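Local atomic coordinates of Phospholipase/Carboxylesterase (Dyadobacter fermentans, PDB entry 4H0C), a protein that probably hydrolyses carboxylic esters, and possibly the palmitoyl thioesters of acylated proteins, as a member of the phospholipase/carboxylesterase branch of the alpha/beta hydrolases. Residues G147-T152 with M180-S185; I128-G133 with V154-G159; I97-I102 with N121-G126; T114-T119 with G133-Q138; A24-H29 with E87-I92. All blocks are in the same frame, centred on the assembly; numbering follows the deposited sequence. Where two conformers were deposited one is given.

Interaction 1. Residues G147-T152 with M180-S185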
# COMPACT_ATOMS: atom_id res chain seq x y z
N GLY A 147 1.41 -6.14 15.77
CA GLY A 147 1.51 -7.38 15.03
C GLY A 147 2.95 -7.79 14.78
O GLY A 147 3.89 -7.20 15.34
N ASP A 148 3.13 -8.83 13.98
CA ASP A 148 4.48 -9.26 13.57
C ASP A 148 4.40 -9.70 12.13
O ASP A 148 3.51 -10.47 11.77
CB ASP A 148 4.99 -10.41 14.46
CG ASP A 148 6.48 -10.69 14.24
OD1 ASP A 148 6.85 -11.37 13.26
OD2 ASP A 148 7.30 -10.21 15.06
N PHE A 149 5.29 -9.20 11.28
CA PHE A 149 5.21 -9.55 9.86
C PHE A 149 5.64 -10.99 9.51
O PHE A 149 5.39 -11.46 8.39
CB PHE A 149 5.97 -8.53 9.02
CG PHE A 149 5.24 -7.23 8.83
CD1 PHE A 149 4.12 -7.15 8.00
CD2 PHE A 149 5.69 -6.08 9.45
CE1 PHE A 149 3.48 -5.94 7.79
CE2 PHE A 149 5.05 -4.86 9.27
CZ PHE A 149 3.94 -4.78 8.43
N LYS A 150 6.27 -11.68 10.45
CA LYS A 150 6.70 -13.06 10.24
C LYS A 150 7.50 -13.18 8.94
O LYS A 150 7.32 -14.12 8.17
CB LYS A 150 5.49 -14.01 10.22
CG LYS A 150 4.58 -13.93 11.45
CD LYS A 150 5.16 -14.69 12.63
CE LYS A 150 4.06 -15.24 13.55
NZ LYS A 150 3.32 -14.18 14.31
N GLN A 151 8.37 -12.19 8.69
CA GLN A 151 9.30 -12.21 7.56
C GLN A 151 8.63 -11.87 6.22
O GLN A 151 9.24 -12.08 5.16
CB GLN A 151 10.09 -13.55 7.46
CG GLN A 151 10.71 -13.94 8.79
CD GLN A 151 11.59 -15.15 8.72
OE1 GLN A 151 11.81 -15.76 7.66
NE2 GLN A 151 12.15 -15.50 9.87
N THR A 152 7.42 -11.30 6.26
CA THR A 152 6.77 -10.79 5.01
C THR A 152 7.75 -9.95 4.19
O THR A 152 8.32 -8.97 4.71
CB THR A 152 5.55 -9.88 5.31
OG1 THR A 152 4.53 -10.60 6.00
CG2 THR A 152 4.97 -9.31 4.02
N MSE A 180 9.37 -4.73 13.32
CA MSE A 180 8.19 -5.58 13.35
C MSE A 180 8.37 -6.84 12.51
O MSE A 180 7.40 -7.54 12.22
CB MSE A 180 6.98 -4.79 12.94
CG MSE A 180 6.72 -3.65 13.92
SE MSE A 180 5.24 -2.66 13.32
CE MSE A 180 3.87 -4.04 13.68
N ASN A 181 9.63 -7.13 12.17
CA ASN A 181 10.00 -8.42 11.57
C ASN A 181 9.57 -8.59 10.11
O ASN A 181 9.44 -9.71 9.64
CB ASN A 181 9.53 -9.62 12.43
CG ASN A 181 10.26 -10.93 12.07
OD1 ASN A 181 11.44 -10.93 11.63
ND2 ASN A 181 9.57 -12.05 12.27
N ALA A 182 9.40 -7.49 9.38
CA ALA A 182 9.31 -7.60 7.93
C ALA A 182 10.69 -7.94 7.36
O ALA A 182 11.72 -7.62 7.98
CB ALA A 182 8.79 -6.29 7.33
N ALA A 183 10.71 -8.57 6.18
CA ALA A 183 11.96 -8.72 5.39
C ALA A 183 12.01 -7.56 4.39
O ALA A 183 11.40 -7.62 3.32
CB ALA A 183 12.01 -10.10 4.70
N VAL A 184 12.71 -6.48 4.74
CA VAL A 184 12.59 -5.22 4.01
C VAL A 184 13.67 -4.97 2.96
O VAL A 184 14.86 -5.07 3.26
CB VAL A 184 12.53 -4.01 4.96
CG1 VAL A 184 12.29 -2.72 4.18
CG2 VAL A 184 11.41 -4.21 5.97
N SER A 185 13.23 -4.65 1.75
CA SER A 185 14.11 -4.15 0.68
C SER A 185 13.80 -2.69 0.44
O SER A 185 12.69 -2.34 0.02
CB SER A 185 13.88 -4.92 -0.61
OG SER A 185 14.25 -6.27 -0.48
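The Asp148 carboxylate and the Asn181 amide, their planes 57° apart, meet through one oxygen: Asn181 ND2 donates to the syn lone pair of Asp148 OD1 at 3.0 Å, with that oxygen in the amide plane. A second donor, Lys150 N, reaches Asp148 OD1 at 2.9 Å from above the carboxylate plane and closes an Asx turn. The third flat group, the Phe149 ring, offers its CD2 side to the other segment, with Phe149 CD2 3.8 Å from Ala182 CB and 3.9 Å from Met180 CB; farther in, the ring packs on Ile128 and on Thr118 and Thr119 of helix 109-120. Met180 is selenomethionine.

Three backbone bonds join the segments. Phe149 N donates to Met180 O over 2.8 Å, almost straight (177°) and along the carbonyl axis. Gln151 N binds Asn181 O, while Ala183 N meets Thr152 O at 2.8 Å from above the carbonyl plane. The chain from Phe149 to Thr152 forms a type I' turn, reinforced where Thr152 OG1 donates to Phe149 O at 2.7 Å.

Asn181, with positive phi, is the C-prime residue of the Schellman motif ending helix 167-179. An alanine in place of Asp148 would remove both the Asx-turn acceptor and the partner of Asn181 ND2, and would probably loosen the turn against the helix end. Carbonyls just past that helix thus receive their donors from the turn, and a single carboxylate oxygen fastens Asn181 to it, so this surface contact combines directional polar bonds with the apolar cover of Phe149 and Met180.

Interaction 2. Residues I128-G133 with V154-G159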
# COMPACT_ATOMS: atom_id res chain seq x y z
N ILE A 128 4.42 -7.06 0.28
CA ILE A 128 3.92 -5.69 0.33
C ILE A 128 4.81 -4.83 -0.55
O ILE A 128 6.03 -4.84 -0.41
CB ILE A 128 3.92 -5.16 1.79
CG1 ILE A 128 2.96 -6.01 2.65
CG2 ILE A 128 3.52 -3.70 1.82
CD1 ILE A 128 3.13 -5.85 4.16
N ILE A 129 4.20 -4.11 -1.49
CA ILE A 129 4.94 -3.27 -2.43
C ILE A 129 4.51 -1.82 -2.27
O ILE A 129 3.34 -1.47 -2.53
CB ILE A 129 4.67 -3.73 -3.87
CG1 ILE A 129 5.05 -5.21 -4.05
CG2 ILE A 129 5.42 -2.84 -4.84
CD1 ILE A 129 4.26 -5.87 -5.17
N ALA A 130 5.43 -0.98 -1.80
CA ALA A 130 5.14 0.43 -1.55
C ALA A 130 6.00 1.31 -2.45
O ALA A 130 7.13 1.69 -2.08
CB ALA A 130 5.35 0.77 -0.08
N PHE A 131 5.48 1.59 -3.65
CA PHE A 131 6.19 2.46 -4.60
C PHE A 131 6.04 3.91 -4.15
O PHE A 131 4.96 4.49 -4.28
CB PHE A 131 5.63 2.34 -6.02
CG PHE A 131 5.80 0.99 -6.67
CD1 PHE A 131 7.06 0.45 -6.90
CD2 PHE A 131 4.67 0.28 -7.11
CE1 PHE A 131 7.20 -0.78 -7.53
CE2 PHE A 131 4.81 -0.94 -7.76
CZ PHE A 131 6.08 -1.49 -7.96
N THR A 132 7.14 4.49 -3.66
CA THR A 132 7.20 5.90 -3.23
C THR A 132 6.17 6.25 -2.15
O THR A 132 5.21 7.02 -2.37
CB THR A 132 7.12 6.86 -4.42
OG1 THR A 132 8.03 6.41 -5.43
CG2 THR A 132 7.52 8.33 -3.99
N GLY A 133 6.38 5.68 -0.98
CA GLY A 133 5.51 5.97 0.14
C GLY A 133 6.21 5.77 1.47
O GLY A 133 7.31 5.20 1.55
N VAL A 154 8.86 -7.03 1.96
CA VAL A 154 8.36 -5.68 1.73
C VAL A 154 9.35 -4.94 0.85
O VAL A 154 10.55 -4.98 1.10
CB VAL A 154 8.19 -4.88 3.06
CG1 VAL A 154 7.70 -3.46 2.80
CG2 VAL A 154 7.25 -5.60 4.02
N PHE A 155 8.84 -4.31 -0.21
CA PHE A 155 9.64 -3.41 -1.05
C PHE A 155 9.17 -1.99 -0.84
O PHE A 155 7.99 -1.71 -0.95
CB PHE A 155 9.50 -3.78 -2.53
CG PHE A 155 10.25 -2.85 -3.45
CD1 PHE A 155 11.63 -3.00 -3.65
CD2 PHE A 155 9.60 -1.79 -4.09
CE1 PHE A 155 12.34 -2.13 -4.49
CE2 PHE A 155 10.30 -0.93 -4.94
CZ PHE A 155 11.67 -1.10 -5.13
N ILE A 156 10.09 -1.11 -0.48
CA ILE A 156 9.77 0.29 -0.29
C ILE A 156 10.78 1.13 -1.06
O ILE A 156 11.99 0.94 -0.95
CB ILE A 156 9.69 0.68 1.22
CG1 ILE A 156 9.25 2.14 1.42
CG2 ILE A 156 10.99 0.38 1.95
CD1 ILE A 156 8.96 2.50 2.87
N SER A 157 10.27 2.04 -1.87
CA SER A 157 11.15 2.90 -2.66
C SER A 157 10.74 4.35 -2.56
O SER A 157 9.64 4.68 -2.15
CB SER A 157 11.10 2.48 -4.12
OG SER A 157 9.79 2.62 -4.60
N THR A 158 11.67 5.21 -2.94
CA THR A 158 11.39 6.61 -3.21
C THR A 158 12.49 7.18 -4.09
O THR A 158 13.52 6.52 -4.35
CB THR A 158 11.19 7.45 -1.92
OG1 THR A 158 10.64 8.74 -2.26
CG2 THR A 158 12.50 7.61 -1.12
N GLY A 159 12.29 8.40 -4.55
CA GLY A 159 13.34 9.10 -5.26
C GLY A 159 14.04 10.05 -4.30
O GLY A 159 13.56 10.32 -3.19
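Strand 128-131 runs beside strand 154-159 almost exactly parallel, 3° apart, and the two are most regular at their beginnings. Phe155 N donates to Ile128 O at 2.9 Å and Ala130 N to Phe155 O at 2.8 Å, both nearly along the carbonyl axes; Val154 CA adds a CA-H...O contact to Ile128 O. On one face Ile128 and Val154 lie side by side, Ile128 CB touching Val154 CG2 at 4.0 Å; helix 109-120 packs on Ile128 and Ala130 of this face, and Ala182 on Val154. On the other face, the side chains of Phe131 and Phe155 cross at about a right angle. Phe131 CD1 comes to the edge of the Phe155 ring, 4.0 Å from Phe155 CE2, while Ile129 CG2 sits over a face of the Phe131 ring, towards its rim.

The pairing slackens toward the C-terminal ends. Ser157 N still reaches Ala130 O, at 3.2 Å, but Thr132 has a positive phi and its chain leaves the sheet. Thr132 N makes a weak bond, 3.4 Å, to Ser157 OG, a hydroxyl that is also hydrogen-bonded to Glu200. Thr132 CG2 meets Thr158 OG1 crosswise, and Thr132 OG1 bonds outward to Arg192. Gly133 follows beside a bound citrate.

The loosened end carries polar groups where the strands begin with hydrocarbon. Thr132 touches His194, part of a probable Ser-His-Asp triad, so regular apolar pairing gives way to a more polar but still buried end near the probable active site, where the N and O of Gly133 have no partner in the model.

Interaction 3. Residues I97-I102 with N121-G126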
# COMPACT_ATOMS: atom_id res chain seq x y z
N ILE A 97 -9.01 -17.20 0.77
CA ILE A 97 -7.59 -16.91 0.53
C ILE A 97 -7.04 -16.36 1.83
O ILE A 97 -7.45 -15.27 2.27
CB ILE A 97 -7.38 -15.93 -0.65
CG1 ILE A 97 -7.90 -16.60 -1.94
CG2 ILE A 97 -5.91 -15.49 -0.77
CD1 ILE A 97 -7.91 -15.73 -3.18
N PRO A 98 -6.10 -17.11 2.46
CA PRO A 98 -5.50 -16.72 3.74
C PRO A 98 -4.59 -15.50 3.59
O PRO A 98 -4.07 -15.25 2.50
CB PRO A 98 -4.68 -17.95 4.12
CG PRO A 98 -4.30 -18.54 2.82
CD PRO A 98 -5.52 -18.37 1.95
N ALA A 99 -4.40 -14.76 4.68
CA ALA A 99 -3.62 -13.51 4.63
C ALA A 99 -2.20 -13.74 4.11
O ALA A 99 -1.63 -12.86 3.44
CB ALA A 99 -3.60 -12.84 6.01
N GLU A 100 -1.64 -14.92 4.35
CA GLU A 100 -0.28 -15.22 3.88
C GLU A 100 -0.15 -15.35 2.35
O GLU A 100 0.98 -15.39 1.82
CB GLU A 100 0.31 -16.44 4.59
CG GLU A 100 -0.31 -17.75 4.17
CD GLU A 100 0.46 -18.94 4.70
OE1 GLU A 100 1.43 -18.74 5.47
OE2 GLU A 100 0.08 -20.07 4.34
N GLN A 101 -1.29 -15.38 1.65
CA GLN A 101 -1.35 -15.36 0.19
C GLN A 101 -1.95 -14.04 -0.31
O GLN A 101 -2.33 -13.95 -1.48
CB GLN A 101 -2.19 -16.53 -0.34
CG GLN A 101 -1.63 -17.91 -0.03
CD GLN A 101 -0.20 -18.10 -0.48
OE1 GLN A 101 0.25 -17.51 -1.47
NE2 GLN A 101 0.54 -18.92 0.25
N ILE A 102 -2.03 -13.03 0.57
CA ILE A 102 -2.56 -11.72 0.17
C ILE A 102 -1.39 -10.76 0.07
O ILE A 102 -0.55 -10.66 0.99
CB ILE A 102 -3.65 -11.16 1.14
CG1 ILE A 102 -4.88 -12.09 1.18
CG2 ILE A 102 -4.08 -9.76 0.68
CD1 ILE A 102 -5.91 -11.76 2.26
N ASN A 121 -1.70 -3.52 11.16
CA ASN A 121 -2.31 -4.85 11.13
C ASN A 121 -1.31 -5.88 10.67
O ASN A 121 -1.56 -6.62 9.72
CB ASN A 121 -3.53 -4.85 10.19
CG ASN A 121 -4.60 -3.89 10.65
OD1 ASN A 121 -5.36 -4.20 11.59
ND2 ASN A 121 -4.68 -2.72 10.03
N ALA A 122 -0.13 -5.88 11.30
CA ALA A 122 1.00 -6.69 10.82
C ALA A 122 0.75 -8.16 11.11
O ALA A 122 0.34 -8.51 12.20
CB ALA A 122 2.32 -6.23 11.41
N ARG A 123 0.92 -8.97 10.09
CA ARG A 123 0.87 -10.42 10.20
C ARG A 123 1.60 -10.96 9.00
O ARG A 123 2.17 -10.20 8.25
CB ARG A 123 -0.56 -10.95 10.27
CG ARG A 123 -1.52 -10.33 9.29
CD ARG A 123 -2.89 -10.85 9.65
NE ARG A 123 -3.99 -10.25 8.93
CZ ARG A 123 -5.13 -10.89 8.69
NH1 ARG A 123 -5.28 -12.16 9.08
NH2 ARG A 123 -6.11 -10.27 8.04
N LYS A 124 1.59 -12.28 8.81
CA LYS A 124 2.28 -12.85 7.66
C LYS A 124 1.42 -12.58 6.43
O LYS A 124 0.29 -13.07 6.35
CB LYS A 124 2.54 -14.35 7.82
CG LYS A 124 3.41 -14.93 6.72
CD LYS A 124 3.72 -16.39 7.00
CE LYS A 124 4.77 -16.93 6.06
NZ LYS A 124 4.79 -18.42 6.00
N TYR A 125 1.93 -11.76 5.52
CA TYR A 125 1.25 -11.51 4.26
C TYR A 125 2.07 -12.12 3.14
O TYR A 125 3.24 -12.49 3.35
CB TYR A 125 1.12 -9.99 4.04
CG TYR A 125 0.12 -9.30 4.96
CD1 TYR A 125 -1.26 -9.63 4.93
CD2 TYR A 125 0.54 -8.30 5.85
CE1 TYR A 125 -2.17 -8.96 5.75
CE2 TYR A 125 -0.36 -7.65 6.68
CZ TYR A 125 -1.70 -7.97 6.63
OH TYR A 125 -2.55 -7.30 7.46
N GLY A 126 1.50 -12.18 1.94
CA GLY A 126 2.25 -12.66 0.78
C GLY A 126 3.43 -11.76 0.43
O GLY A 126 4.53 -12.23 0.16
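A single backbone hydrogen bond joins the two loops: Gly126 N donates to Ile102 O at 2.7 Å, but bent (143°) and from 42° above the carbonyl plane. The approach is close, and a beta carbon on Gly126 would crowd Ile102 O. Two CA-H...O contacts accompany it, Tyr125 CA to Ala99 O and Glu100 CA to Lys124 O, each 3.3 Å.

The ionic part lies outermost. Lys124, extended throughout, runs alongside the Glu100 side chain in the same direction, and its NZ forms a weak salt bridge of 3.4 Å with Glu100 OE1.

Apolar and flat-group contacts centre on Ala99. Its methyl sits over one face of the Arg123 guanidinium, with Ala99 CB 3.6 Å from Arg123 NH1, and also touches Tyr125 CD1 at 4.1 Å. The charge of Arg123 is met elsewhere, by a salt bridge to Glu93. Arg123 CG in turn lies above a face of the Tyr125 ring, while Tyr125 OH donates to Asn121 O at 2.6 Å, which fixes the far end of that ring.

Both loops lead into parallel strands of the central sheet: segment 97-102 enters strand 102-107, and the loop 121-126 runs into strand 127-131. Tyr125 packs on helix 109-120 and meets Phe104 edge-to-face, whereas Ile102 and Arg123 rest on helix 77-94.

Interaction 4. Residues T114-T119 with G133-Q138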
# COMPACT_ATOMS: atom_id res chain seq x y z
N THR A 114 -0.98 1.83 1.99
CA THR A 114 -0.56 0.43 2.04
C THR A 114 0.28 0.18 3.29
O THR A 114 0.04 -0.78 4.02
CB THR A 114 0.25 0.03 0.79
OG1 THR A 114 -0.59 -0.00 -0.36
CG2 THR A 114 0.92 -1.35 0.99
N LEU A 115 1.30 1.02 3.50
CA LEU A 115 2.22 0.85 4.63
C LEU A 115 1.48 1.06 5.95
O LEU A 115 1.66 0.31 6.89
CB LEU A 115 3.39 1.82 4.53
CG LEU A 115 4.37 1.45 3.41
CD1 LEU A 115 5.37 2.59 3.30
CD2 LEU A 115 5.10 0.12 3.69
N GLU A 116 0.62 2.08 5.99
CA GLU A 116 -0.09 2.41 7.23
C GLU A 116 -1.05 1.29 7.60
O GLU A 116 -1.10 0.87 8.76
CB GLU A 116 -0.83 3.75 7.10
CG GLU A 116 -1.40 4.31 8.41
CD GLU A 116 -0.37 4.62 9.49
OE1 GLU A 116 0.83 4.88 9.15
OE2 GLU A 116 -0.77 4.64 10.68
N TYR A 117 -1.77 0.75 6.61
CA TYR A 117 -2.68 -0.34 6.90
C TYR A 117 -1.97 -1.60 7.36
O TYR A 117 -2.34 -2.22 8.37
CB TYR A 117 -3.60 -0.68 5.71
CG TYR A 117 -4.42 -1.91 6.03
CD1 TYR A 117 -5.59 -1.79 6.77
CD2 TYR A 117 -3.98 -3.20 5.68
CE1 TYR A 117 -6.33 -2.92 7.12
CE2 TYR A 117 -4.72 -4.33 6.03
CZ TYR A 117 -5.89 -4.18 6.75
OH TYR A 117 -6.63 -5.28 7.11
N THR A 118 -0.95 -2.00 6.61
CA THR A 118 -0.29 -3.26 6.90
C THR A 118 0.48 -3.21 8.22
O THR A 118 0.60 -4.22 8.87
CB THR A 118 0.59 -3.76 5.76
OG1 THR A 118 1.53 -2.74 5.42
CG2 THR A 118 -0.26 -4.09 4.52
N THR A 119 0.99 -2.04 8.60
CA THR A 119 1.79 -1.88 9.82
C THR A 119 0.88 -1.74 11.06
O THR A 119 1.24 -2.17 12.18
CB THR A 119 2.80 -0.74 9.63
OG1 THR A 119 3.52 -0.98 8.41
CG2 THR A 119 3.83 -0.70 10.77
N GLY A 133 6.38 5.68 -0.98
CA GLY A 133 5.51 5.97 0.14
C GLY A 133 6.21 5.77 1.47
O GLY A 133 7.31 5.20 1.55
N GLY A 134 5.54 6.23 2.52
CA GLY A 134 6.01 6.08 3.89
C GLY A 134 4.84 5.98 4.86
O GLY A 134 3.68 6.24 4.50
N LEU A 135 5.15 5.65 6.11
CA LEU A 135 4.14 5.63 7.16
C LEU A 135 3.60 7.06 7.40
O LEU A 135 4.28 8.04 7.13
CB LEU A 135 4.72 5.03 8.43
CG LEU A 135 5.06 3.52 8.40
CD1 LEU A 135 5.86 3.19 9.65
CD2 LEU A 135 3.82 2.63 8.27
N ILE A 136 2.38 7.16 7.91
CA ILE A 136 1.59 8.39 7.83
C ILE A 136 1.63 9.19 9.13
O ILE A 136 1.52 8.62 10.21
CB ILE A 136 0.12 8.06 7.42
CG1 ILE A 136 0.05 7.52 5.97
CG2 ILE A 136 -0.81 9.26 7.59
CD1 ILE A 136 -1.31 7.03 5.53
N GLY A 137 1.78 10.52 9.02
CA GLY A 137 1.61 11.45 10.15
C GLY A 137 2.78 12.39 10.28
O GLY A 137 3.91 12.00 10.00
N GLN A 138 2.54 13.62 10.74
CA GLN A 138 3.64 14.53 11.01
C GLN A 138 4.59 13.90 12.03
O GLN A 138 5.82 13.94 11.86
CB GLN A 138 3.12 15.86 11.52
CG GLN A 138 4.22 16.91 11.61
CD GLN A 138 3.68 18.28 11.92
OE1 GLN A 138 3.33 19.03 11.02
NE2 GLN A 138 3.59 18.60 13.19
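The chain 133-138, without regular structure, passes beside helix 114-119 and comes nearest at Leu135, where Leu135 CA is 5.3 Å from Glu116 CA. Glu116 carries the polar part. Its CG is anti to the backbone N (chi1 -170°) and the chain bends at chi2 (62°), which turns the carboxylate toward the loop; Ile136 N then donates to Glu116 OE1 at 3.0 Å, nearly straight (168°) but from above the carboxylate plane. Glu116 OE1 also hydrogen-bonds Tyr145 OH, and OE2 forms a salt bridge with Arg120, so the buried carboxylate has several partners, which probably stabilise its charge. The aliphatic part of the same side chain is used too: the Ile136 side chain crosses it obliquely, with Ile136 CD1 3.7 Å from Glu116 CB.

In the alpha/beta hydrolase fold, helix 109-120 follows a probable nucleophile elbow containing Ser108, and the loop 133-138 leaves the end of the adjacent strand 127-131. A leucine in place of Glu116 would remove the acceptor of Ile136 N and the partner of Arg120, and would probably leave this part of the loop less firmly held.

Leu135 reaches the helix with one branch. Its CD2 lies 3.9 Å from Leu115 CB and 3.6 Å from Thr119 OG1, meeting Thr119 at about a right angle. That hydroxyl donates back along the helix to Leu115 O at 2.7 Å, a carbonyl that also receives Thr119 N. Leu115 CD1 extends the apolar contact to Gly134 CA, 3.6 Å away, and Leu115 also packs on Ala130 of strand 127-131.

Interaction 5. Residues A24-H29 with E87-I92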
# COMPACT_ATOMS: atom_id res chain seq x y z
N ALA A 24 -4.11 -13.28 -3.82
CA ALA A 24 -4.84 -12.06 -4.11
C ALA A 24 -3.94 -10.89 -3.92
O ALA A 24 -2.95 -10.98 -3.19
CB ALA A 24 -6.04 -11.92 -3.19
N VAL A 25 -4.28 -9.79 -4.57
CA VAL A 25 -3.51 -8.55 -4.37
C VAL A 25 -4.48 -7.39 -4.21
O VAL A 25 -5.45 -7.27 -4.97
CB VAL A 25 -2.50 -8.27 -5.51
CG1 VAL A 25 -3.20 -8.09 -6.87
CG2 VAL A 25 -1.68 -7.02 -5.18
N VAL A 26 -4.25 -6.58 -3.17
CA VAL A 26 -4.98 -5.36 -2.92
C VAL A 26 -4.16 -4.22 -3.51
O VAL A 26 -3.03 -4.01 -3.08
CB VAL A 26 -5.18 -5.14 -1.39
CG1 VAL A 26 -5.90 -3.82 -1.16
CG2 VAL A 26 -5.92 -6.31 -0.78
N MSE A 27 -4.71 -3.52 -4.51
CA MSE A 27 -3.99 -2.46 -5.22
C MSE A 27 -4.61 -1.11 -4.88
O MSE A 27 -5.81 -0.93 -5.00
CB MSE A 27 -4.00 -2.72 -6.74
CG MSE A 27 -3.53 -4.13 -7.08
SE MSE A 27 -3.35 -4.38 -8.96
CE MSE A 27 -1.76 -3.31 -9.28
N LEU A 28 -3.77 -0.16 -4.46
CA LEU A 28 -4.24 1.12 -3.95
C LEU A 28 -3.68 2.25 -4.81
O LEU A 28 -2.47 2.45 -4.88
CB LEU A 28 -3.86 1.29 -2.46
CG LEU A 28 -4.41 0.18 -1.52
CD1 LEU A 28 -3.87 0.32 -0.11
CD2 LEU A 28 -5.94 0.18 -1.47
N HIS A 29 -4.60 2.96 -5.46
CA HIS A 29 -4.27 4.07 -6.34
C HIS A 29 -3.80 5.29 -5.60
O HIS A 29 -3.99 5.44 -4.37
CB HIS A 29 -5.46 4.43 -7.24
CG HIS A 29 -6.65 5.05 -6.51
ND1 HIS A 29 -6.66 6.36 -6.08
CD2 HIS A 29 -7.90 4.53 -6.21
CE1 HIS A 29 -7.87 6.62 -5.52
NE2 HIS A 29 -8.62 5.50 -5.58
N GLU A 87 -11.92 -3.92 5.02
CA GLU A 87 -13.09 -4.62 4.42
C GLU A 87 -12.67 -5.50 3.23
O GLU A 87 -13.14 -6.66 3.10
CB GLU A 87 -14.17 -3.62 3.98
CG GLU A 87 -15.38 -4.24 3.30
CD GLU A 87 -16.03 -5.37 4.10
OE1 GLU A 87 -16.30 -5.17 5.30
OE2 GLU A 87 -16.28 -6.46 3.54
N VAL A 88 -11.80 -4.95 2.37
CA VAL A 88 -11.31 -5.71 1.21
C VAL A 88 -10.56 -6.95 1.68
O VAL A 88 -10.83 -8.07 1.20
CB VAL A 88 -10.40 -4.84 0.31
CG1 VAL A 88 -9.71 -5.70 -0.77
CG2 VAL A 88 -11.19 -3.69 -0.32
N VAL A 89 -9.63 -6.77 2.63
CA VAL A 89 -8.90 -7.93 3.21
C VAL A 89 -9.86 -8.96 3.80
O VAL A 89 -9.72 -10.17 3.53
CB VAL A 89 -7.83 -7.52 4.24
CG1 VAL A 89 -7.23 -8.75 4.94
CG2 VAL A 89 -6.74 -6.65 3.57
N ALA A 90 -10.85 -8.49 4.57
CA ALA A 90 -11.85 -9.39 5.14
C ALA A 90 -12.61 -10.16 4.06
O ALA A 90 -12.84 -11.36 4.20
CB ALA A 90 -12.83 -8.61 6.03
N GLU A 91 -13.00 -9.48 2.99
CA GLU A 91 -13.71 -10.16 1.87
C GLU A 91 -12.86 -11.27 1.25
O GLU A 91 -13.33 -12.40 1.04
CB GLU A 91 -14.14 -9.15 0.80
CG GLU A 91 -15.31 -8.27 1.23
CD GLU A 91 -15.87 -7.40 0.11
OE1 GLU A 91 -16.55 -6.41 0.42
OE2 GLU A 91 -15.63 -7.71 -1.09
N ILE A 92 -11.59 -10.95 1.00
CA ILE A 92 -10.65 -11.92 0.43
C ILE A 92 -10.53 -13.15 1.34
O ILE A 92 -10.63 -14.30 0.87
CB ILE A 92 -9.28 -11.29 0.15
CG1 ILE A 92 -9.44 -10.22 -0.93
CG2 ILE A 92 -8.28 -12.35 -0.33
CD1 ILE A 92 -8.27 -9.25 -1.06
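Val26 and Val88 reach toward each other tip to tip, Val26 CG2 meeting Val88 CG1 at 3.8 Å. Val26 CG1 is anti to the backbone N (chi1 177°), which leaves CG2 beside that nitrogen and directed at the helix. The same methyl is shared: Ile92, crossing Val26 obliquely, brings its CD1 to 3.8 Å from Val26 CG2, and Val89 CG2 stands farther off, 4.4 Å from it. One valine branch therefore sits among three helix side chains.

Ile92 uses both of its branches. Its CG1 lies anti to the carbonyl carbon and the chain continues extended (chi2 164°), carrying CD1 to Val26, while CG2, anti to the backbone N, rests against the methyl of Ala24, with Ile92 CG2 3.7 Å from Ala24 CB. Ile92 CD1 comes within 4.1 Å of Ala24 CB as well, so the small residue is touched by both ends.

Strand 24-28 and helix 87-92 run nearly antiparallel, 165° apart, with axes 9.8 Å from each other at closest approach. Ala24 and Val26 alternate with Val25, so both face the helix, and Val88 and Ile92 are one turn apart on it. Neighbouring strands widen the surface, Phe104 touching Val26 and Val89, and Tyr53 touching Val88.

With no hydrogen bond across it, the contact consists of aliphatic groups, branched except for the Ala24 methyl, meshing at van der Waals distance. Helix 77-94 is thus seated on this part of the sheet by shape and exclusion of water, without any directional bond from this pair of segments.

How the interactions relate
Interactions 2, 4 and 5 are buried, interaction 3 partly so, and interaction 1 lies at the surface. Interaction 2 joins neighbouring parallel strands by backbone bonds; interactions 4 and 5 involve two helices beside the same sheet, one adding a buried carboxylate and the other purely aliphatic. Interactions 1 and 3 join connecting chain near strand starts through polar and charged groups, and touch where Thr152 OG1 bonds Tyr125 N. Interactions 2 and 4 share Gly133 and pack together through Ile128, Ala130 and Leu115. Backbone bonds of Ser185 to Val154 and Ile156 put interactions 1 and 2 on neighbouring strands, while Gln101 O of interaction 3 probably hydrogen-bonds Ala24 N of interaction 5.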